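Local coordinates for putative sugar kinase PH1459 (PDB 3EWM) that probably phosphorylates a sugar at the expense of ATP, as a member of the PfkB carbohydrate kinase family, perhaps acting as a fructokinase, at the interface of chains A and B. Residues are numbered along the deposited sequence; one frame, centred on the assembly and turned at random. Chains: chain A/B, Uncharacterized sugar kinase PH1459.

The three contacts lie along one two-fold symmetric interface between copies of the kinase, so each recurs with the chains exchanged. Between C-alpha centres, contacts 1 and 2 are about 9 Å apart, contacts 2 and 3 about 11 Å, and contacts 1 and 3 about 20 Å. Contacts 1 and 2 share A:Leu22, B:Lys30, B:Pro60 and helix 60-71 of chain B; contacts 2 and 3 share A:Ile89. Contact 2 is mainly hydrophobic, and its Tyr104 to Thr87 bond is the symmetry twin of that in contact 3. PfkB sugar kinases often pair through such strands, so the dimer is plausibly biological, though the structure alone does not prove it.

Contact 1: the interface of chains A and B. Residues chain A 22-24; chain B 30, 60, 63-64, 67.
With CG anti to its backbone N (chi1 -178°) and one bend at chi3 (77°), A:Lys23 lays its chain along the first two turns of helix 60-71 of chain B and turns its tip toward B:Glu67. The latter puts CG anti to its own carbonyl carbon (chi1 -74°) and then runs extended, so the two side chains cross at about a right angle. A:Lys23 NZ is 2.8 Å from B:Glu67 OE2, a salt bridge and hydrogen bond made to the syn lone pair of the carboxylate. Along the way the lysine methylenes rest on the helix: A:Lys23 CG sits 3.8 Å from B:Tyr64 CB, and A:Lys23 CD lies 3.7 Å from B:Glu63 CB. The B:Glu63 carboxylate, its OE1 4.6 Å from A:Lys23 NZ, may add to the favourable field around the ammonium without touching it. The backbone of the same lysine is held as well. B:Lys30, bent at chi3 and chi4, brings NZ to 2.8 Å from A:Lys23 O, approaching from above the carbonyl plane rather than along a lone pair. Its CE lies over the centre of the B:Tyr64 ring, 3.5 Å above the plane, so the tyrosine supports the lysine that makes this bond. Beside them, A:Leu22 CB meets B:Pro60 CB at 4.0 Å. Gripped at both backbone and side-chain tip, the loop carrying A:Lys23 is pinned to the partner's helix, helping to hold this flank of the two-chain assembly.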
# COMPACT_ATOMS: atom_id res chain seq x y z
N LEU A 22 11.53 6.73 -5.07
CA LEU A 22 10.45 5.73 -5.03
C LEU A 22 9.75 5.57 -6.36
O LEU A 22 9.32 4.47 -6.71
CB LEU A 22 9.39 6.11 -3.99
CG LEU A 22 9.77 5.89 -2.54
CD1 LEU A 22 8.69 6.51 -1.66
CD2 LEU A 22 9.95 4.40 -2.28
N LYS A 23 9.61 6.67 -7.09
CA LYS A 23 9.05 6.63 -8.43
C LYS A 23 9.72 5.53 -9.25
O LYS A 23 9.04 4.78 -9.97
CB LYS A 23 9.19 7.98 -9.12
CG LYS A 23 8.60 8.07 -10.51
CD LYS A 23 8.67 9.50 -11.03
CE LYS A 23 10.08 9.83 -11.50
NZ LYS A 23 10.20 11.26 -11.89
N ASP A 24 11.04 5.43 -9.11
CA ASP A 24 11.86 4.62 -10.01
C ASP A 24 12.30 3.29 -9.43
O ASP A 24 12.74 2.41 -10.17
CB ASP A 24 13.09 5.41 -10.45
CG ASP A 24 12.74 6.75 -11.06
OD1 ASP A 24 11.92 6.79 -12.01
OD2 ASP A 24 13.26 7.76 -10.56
N LYS B 30 7.72 -3.81 -8.69
CA LYS B 30 6.76 -2.79 -9.09
C LYS B 30 6.58 -2.72 -10.61
O LYS B 30 7.55 -2.60 -11.39
CB LYS B 30 7.19 -1.45 -8.48
CG LYS B 30 6.75 -0.20 -9.19
CD LYS B 30 6.98 1.01 -8.29
CE LYS B 30 7.42 2.22 -9.11
NZ LYS B 30 8.80 2.05 -9.62
N PRO B 60 4.81 9.66 -5.80
CA PRO B 60 5.77 9.09 -6.73
C PRO B 60 5.21 7.94 -7.55
O PRO B 60 5.63 7.75 -8.67
CB PRO B 60 6.90 8.61 -5.82
CG PRO B 60 6.82 9.51 -4.64
CD PRO B 60 5.35 9.69 -4.42
N GLU B 63 3.14 9.49 -10.38
CA GLU B 63 4.10 10.00 -11.35
C GLU B 63 4.67 8.87 -12.20
O GLU B 63 4.76 8.98 -13.42
CB GLU B 63 5.25 10.73 -10.63
CG GLU B 63 4.79 11.97 -9.87
CD GLU B 63 5.77 12.42 -8.81
OE1 GLU B 63 6.93 11.95 -8.77
OE2 GLU B 63 5.36 13.26 -7.98
N TYR B 64 5.04 7.79 -11.54
CA TYR B 64 5.53 6.61 -12.22
C TYR B 64 4.54 6.09 -13.26
O TYR B 64 4.91 5.90 -14.44
CB TYR B 64 5.90 5.52 -11.22
CG TYR B 64 6.16 4.18 -11.83
CD1 TYR B 64 7.40 3.89 -12.41
CD2 TYR B 64 5.19 3.19 -11.82
CE1 TYR B 64 7.65 2.63 -12.97
CE2 TYR B 64 5.43 1.94 -12.37
CZ TYR B 64 6.66 1.66 -12.94
OH TYR B 64 6.89 0.42 -13.46
N GLU B 67 4.27 8.41 -16.14
CA GLU B 67 5.48 8.32 -16.96
C GLU B 67 5.47 7.07 -17.83
O GLU B 67 5.78 7.14 -19.02
CB GLU B 67 6.76 8.36 -16.11
CG GLU B 67 7.08 9.75 -15.58
CD GLU B 67 8.31 9.77 -14.66
OE1 GLU B 67 8.89 8.69 -14.40
OE2 GLU B 67 8.66 10.87 -14.19

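Contact 2: the interface of chains A and B. Residues chain A 14, 22, 28, 89, 91, 102, 104; chain B 14, 30, 60-61, 87, 89, 91.
B:Phe61, on helix 60-71, drives its ring into the hydrophobic centre of the interface, against strands 88-93 and 100-103 of chain A. Its CB and CG lie near A:Leu102 CD2, which leans over the ring face, offset toward the rim, and comes to 3.6 Å from B:Phe61 CD2 in a CH-pi contact. On the other rim, CD1 and CE1 lie on the side of the A:Leu22 carbonyl oxygen, which sits in the ring plane at the edge. Farther out, B:Phe61 CE2 stands over the centre of the A:Phe91 ring, 3.5 Å from A:Phe91 CG; the two planes meet at 72°, edge to face. B:Phe61 CZ, the tip, touches A:Phe91 CD1 and, at 3.9 Å, A:Phe28 CZ.

The A:Phe91 ring is covered on both faces, since A:Leu14 CD1 of its own chain lies over the opposite one, offset toward the rim. At the outer end, A:Phe91 CZ meets B:Leu14 CD1 at 3.6 Å, tip to tip; the symmetric counterpart brings A:Leu14 CD1 to 3.5 Å from B:Phe91 CZ. B:Ile89 holds CG1 in the crowded position between backbone N and carbonyl carbon (chi1 54°) and reaches toward A:Ile89 tip to tip beside the A:Tyr104 ring, the methyl positions being approximate. The phenol reaches past this aliphatic cover: A:Tyr104 OH donates a 2.6 Å hydrogen bond to B:Thr87 O, in the carbonyl plane and on a lone pair, with a C=O...donor angle of 134°.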
# COMPACT_ATOMS: atom_id res chain seq x y z
N LEU A 14 7.70 -1.65 2.93
CA LEU A 14 8.16 -2.16 1.65
C LEU A 14 9.42 -1.38 1.34
O LEU A 14 9.37 -0.20 1.01
CB LEU A 14 7.09 -2.01 0.59
CG LEU A 14 6.03 -3.07 0.94
CD1 LEU A 14 4.61 -2.50 0.83
CD2 LEU A 14 6.24 -4.31 0.12
N LEU A 22 11.53 6.73 -5.07
CA LEU A 22 10.45 5.73 -5.03
C LEU A 22 9.75 5.57 -6.36
O LEU A 22 9.32 4.47 -6.71
CB LEU A 22 9.39 6.11 -3.99
CG LEU A 22 9.77 5.89 -2.54
CD1 LEU A 22 8.69 6.51 -1.66
CD2 LEU A 22 9.95 4.40 -2.28
N PHE A 28 10.98 -4.03 -3.92
CA PHE A 28 10.73 -3.75 -2.52
C PHE A 28 10.72 -5.04 -1.73
O PHE A 28 9.97 -5.97 -2.05
CB PHE A 28 9.38 -3.07 -2.35
CG PHE A 28 9.29 -1.76 -3.03
CD1 PHE A 28 9.75 -0.61 -2.40
CD2 PHE A 28 8.76 -1.67 -4.32
CE1 PHE A 28 9.65 0.62 -3.03
CE2 PHE A 28 8.67 -0.44 -4.96
CZ PHE A 28 9.11 0.70 -4.32
N ILE A 89 0.69 -0.08 5.15
CA ILE A 89 1.82 -0.27 4.29
C ILE A 89 2.52 1.07 4.13
O ILE A 89 1.92 2.15 4.14
CB ILE A 89 1.43 -0.83 2.88
CG1 ILE A 89 0.43 0.10 2.20
CG2 ILE A 89 0.97 -2.33 2.94
CD1 ILE A 89 0.39 -0.09 0.73
N PHE A 91 5.91 2.46 1.66
CA PHE A 91 7.01 2.25 0.72
C PHE A 91 8.12 3.18 1.14
O PHE A 91 7.89 4.36 1.36
CB PHE A 91 6.54 2.54 -0.69
CG PHE A 91 5.45 1.62 -1.15
CD1 PHE A 91 5.76 0.43 -1.82
CD2 PHE A 91 4.11 1.92 -0.89
CE1 PHE A 91 4.76 -0.44 -2.22
CE2 PHE A 91 3.10 1.06 -1.29
CZ PHE A 91 3.43 -0.13 -1.95
N LEU A 102 6.41 6.61 1.19
CA LEU A 102 5.05 6.84 0.75
C LEU A 102 4.23 5.97 1.64
O LEU A 102 4.21 4.74 1.49
CB LEU A 102 4.85 6.46 -0.71
CG LEU A 102 3.42 6.48 -1.26
CD1 LEU A 102 2.73 7.86 -1.11
CD2 LEU A 102 3.48 6.05 -2.71
N TYR A 104 0.67 4.89 3.21
CA TYR A 104 -0.75 4.80 2.89
C TYR A 104 -1.53 5.01 4.17
O TYR A 104 -1.33 4.29 5.15
CB TYR A 104 -1.04 3.45 2.22
CG TYR A 104 -0.74 3.53 0.75
CD1 TYR A 104 0.57 3.78 0.30
CD2 TYR A 104 -1.75 3.46 -0.20
CE1 TYR A 104 0.85 3.93 -1.03
CE2 TYR A 104 -1.47 3.58 -1.55
CZ TYR A 104 -0.18 3.84 -1.96
OH TYR A 104 0.11 3.98 -3.31
N LEU B 14 2.33 -4.67 -7.42
CA LEU B 14 3.51 -5.15 -6.69
C LEU B 14 3.51 -6.65 -6.84
O LEU B 14 2.78 -7.37 -6.17
CB LEU B 14 3.47 -4.68 -5.24
CG LEU B 14 3.70 -3.17 -5.41
CD1 LEU B 14 2.69 -2.32 -4.65
CD2 LEU B 14 5.15 -2.80 -5.14
N LYS B 30 7.72 -3.81 -8.69
CA LYS B 30 6.76 -2.79 -9.09
C LYS B 30 6.58 -2.72 -10.61
O LYS B 30 7.55 -2.60 -11.39
CB LYS B 30 7.19 -1.45 -8.48
CG LYS B 30 6.75 -0.20 -9.19
CD LYS B 30 6.98 1.01 -8.29
CE LYS B 30 7.42 2.22 -9.11
NZ LYS B 30 8.80 2.05 -9.62
N PRO B 60 4.81 9.66 -5.80
CA PRO B 60 5.77 9.09 -6.73
C PRO B 60 5.21 7.94 -7.55
O PRO B 60 5.63 7.75 -8.67
CB PRO B 60 6.90 8.61 -5.82
CG PRO B 60 6.82 9.51 -4.64
CD PRO B 60 5.35 9.69 -4.42
N PHE B 61 4.25 7.20 -7.00
CA PHE B 61 3.64 6.09 -7.73
C PHE B 61 2.70 6.57 -8.84
O PHE B 61 2.64 5.96 -9.93
CB PHE B 61 2.95 5.12 -6.77
CG PHE B 61 3.92 4.25 -6.00
CD1 PHE B 61 5.30 4.32 -6.25
CD2 PHE B 61 3.45 3.32 -5.08
CE1 PHE B 61 6.20 3.50 -5.55
CE2 PHE B 61 4.33 2.50 -4.39
CZ PHE B 61 5.72 2.59 -4.62
N THR B 87 -2.10 6.60 -4.80
CA THR B 87 -2.13 5.80 -6.00
C THR B 87 -2.53 4.37 -5.66
O THR B 87 -2.08 3.79 -4.66
CB THR B 87 -0.75 5.83 -6.68
OG1 THR B 87 -0.43 7.18 -7.05
CG2 THR B 87 -0.73 4.95 -7.91
N ILE B 89 -2.73 0.52 -5.38
CA ILE B 89 -1.75 -0.52 -5.27
C ILE B 89 -2.47 -1.86 -5.12
O ILE B 89 -3.56 -1.95 -4.53
CB ILE B 89 -0.79 -0.30 -4.06
CG1 ILE B 89 -1.60 -0.12 -2.78
CG2 ILE B 89 0.16 0.91 -4.30
CD1 ILE B 89 -0.84 -0.29 -1.54
N PHE B 91 -1.05 -5.96 -4.36
CA PHE B 91 0.02 -6.94 -4.19
C PHE B 91 -0.46 -8.21 -4.82
O PHE B 91 -1.53 -8.70 -4.48
CB PHE B 91 0.31 -7.14 -2.72
CG PHE B 91 0.80 -5.91 -2.07
CD1 PHE B 91 2.17 -5.64 -2.00
CD2 PHE B 91 -0.10 -4.97 -1.57
CE1 PHE B 91 2.64 -4.47 -1.41
CE2 PHE B 91 0.35 -3.79 -1.00
CZ PHE B 91 1.73 -3.55 -0.92

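Contact 3: the interface of chains A and B. Residues chain A 59, 86-87, 89, 107; chain B 102-105.
Strand 100-103 of chain B and the loop that follows it, in the PfkB-family sugar kinase fold, meet the loop of chain A that leads into strand 88-93. B:Tyr104 and A:His86 carry the contact, the tyrosine making the hydrogen bond. With CG anti to the carbonyl carbon, B:Tyr104 points across so that its OH donates to A:Thr87 O at 2.7 Å, in the carbonyl plane and on a lone pair, with a C=O...donor angle of 138°. A:His86 CB lies over one face of the ring, 3.3 Å from B:Tyr104 CE2 and offset toward the rim, while A:Ile89 CD1 lies over the rim of the opposite face.

As a second shell, A:Asp59 fixes the residue that offers this carbonyl. With CG in the crowded position between backbone N and carbonyl carbon (chi1 58°), its carboxylate takes A:Thr87 OG1 on OD1 at 2.5 Å and A:Thr87 N on OD2 at 3.0 Å, each through a syn lone pair. A:Asp59 CB also crosses B:Leu102 CD1 at 3.8 Å.

The imidazole of A:His86 slides past B:Leu102, CD2 3.9 Å from B:Leu102 CD1. B:Leu103 C lies over one ring face, toward the rim, with B:Leu103 O 3.4 Å from A:His86 NE2. B:Asp105 OD1 is 3.4 Å from A:His86 ND1, the planes 83° apart; neither approach is a hydrogen bond or salt bridge. With A:Asp59 OD2 also in plane at the ring edge, the two carboxylates might together favour a protonated imidazole.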
# COMPACT_ATOMS: atom_id res chain seq x y z
N ASP A 59 -6.04 -9.64 6.60
CA ASP A 59 -5.41 -9.91 5.32
C ASP A 59 -4.06 -10.59 5.55
O ASP A 59 -3.62 -10.69 6.69
CB ASP A 59 -5.35 -8.65 4.45
CG ASP A 59 -4.60 -7.48 5.09
OD1 ASP A 59 -3.50 -7.67 5.63
OD2 ASP A 59 -5.12 -6.34 5.01
N HIS A 86 -7.32 -2.22 5.20
CA HIS A 86 -6.20 -3.12 4.96
C HIS A 86 -5.05 -2.77 5.88
O HIS A 86 -5.00 -1.67 6.43
CB HIS A 86 -5.80 -3.05 3.49
CG HIS A 86 -6.90 -3.49 2.58
ND1 HIS A 86 -7.64 -2.61 1.82
CD2 HIS A 86 -7.47 -4.70 2.42
CE1 HIS A 86 -8.58 -3.27 1.18
NE2 HIS A 86 -8.51 -4.54 1.53
N THR A 87 -4.17 -3.73 6.03
CA THR A 87 -2.99 -3.58 6.84
C THR A 87 -2.17 -2.39 6.36
O THR A 87 -2.01 -2.17 5.16
CB THR A 87 -2.17 -4.87 6.77
OG1 THR A 87 -2.93 -5.95 7.35
CG2 THR A 87 -0.86 -4.72 7.50
N ILE A 89 0.69 -0.08 5.15
CA ILE A 89 1.82 -0.27 4.29
C ILE A 89 2.52 1.07 4.13
O ILE A 89 1.92 2.15 4.14
CB ILE A 89 1.43 -0.83 2.88
CG1 ILE A 89 0.43 0.10 2.20
CG2 ILE A 89 0.97 -2.33 2.94
CD1 ILE A 89 0.39 -0.09 0.73
N VAL A 107 -5.62 3.06 6.36
CA VAL A 107 -5.21 1.71 6.68
C VAL A 107 -5.63 1.41 8.11
O VAL A 107 -6.04 2.31 8.86
CB VAL A 107 -3.68 1.53 6.53
CG1 VAL A 107 -3.26 1.61 5.03
CG2 VAL A 107 -2.93 2.56 7.38
N LEU B 102 -3.89 -8.77 -3.08
CA LEU B 102 -4.35 -7.97 -1.97
C LEU B 102 -4.45 -6.58 -2.56
O LEU B 102 -3.43 -5.91 -2.78
CB LEU B 102 -3.35 -8.01 -0.81
CG LEU B 102 -3.75 -7.07 0.34
CD1 LEU B 102 -5.12 -7.42 0.91
CD2 LEU B 102 -2.69 -7.01 1.44
N LEU B 103 -5.68 -6.17 -2.83
CA LEU B 103 -5.91 -4.90 -3.47
C LEU B 103 -6.35 -3.87 -2.43
O LEU B 103 -7.30 -4.10 -1.67
CB LEU B 103 -6.97 -5.04 -4.58
CG LEU B 103 -7.42 -3.77 -5.30
CD1 LEU B 103 -7.78 -4.09 -6.74
CD2 LEU B 103 -8.60 -3.08 -4.62
N TYR B 104 -5.68 -2.72 -2.44
CA TYR B 104 -5.95 -1.64 -1.51
C TYR B 104 -7.03 -0.79 -2.14
O TYR B 104 -6.82 -0.21 -3.20
CB TYR B 104 -4.68 -0.84 -1.20
CG TYR B 104 -3.89 -1.54 -0.13
CD1 TYR B 104 -3.35 -2.81 -0.35
CD2 TYR B 104 -3.77 -0.99 1.14
CE1 TYR B 104 -2.67 -3.49 0.65
CE2 TYR B 104 -3.10 -1.64 2.14
CZ TYR B 104 -2.56 -2.91 1.90
OH TYR B 104 -1.91 -3.58 2.88
N ASP B 105 -8.20 -0.79 -1.51
CA ASP B 105 -9.37 -0.22 -2.14
C ASP B 105 -9.53 1.26 -1.83
O ASP B 105 -10.23 1.97 -2.57
CB ASP B 105 -10.64 -1.01 -1.76
CG ASP B 105 -10.99 -0.86 -0.28
OD1 ASP B 105 -10.06 -0.68 0.52
OD2 ASP B 105 -12.19 -0.92 0.09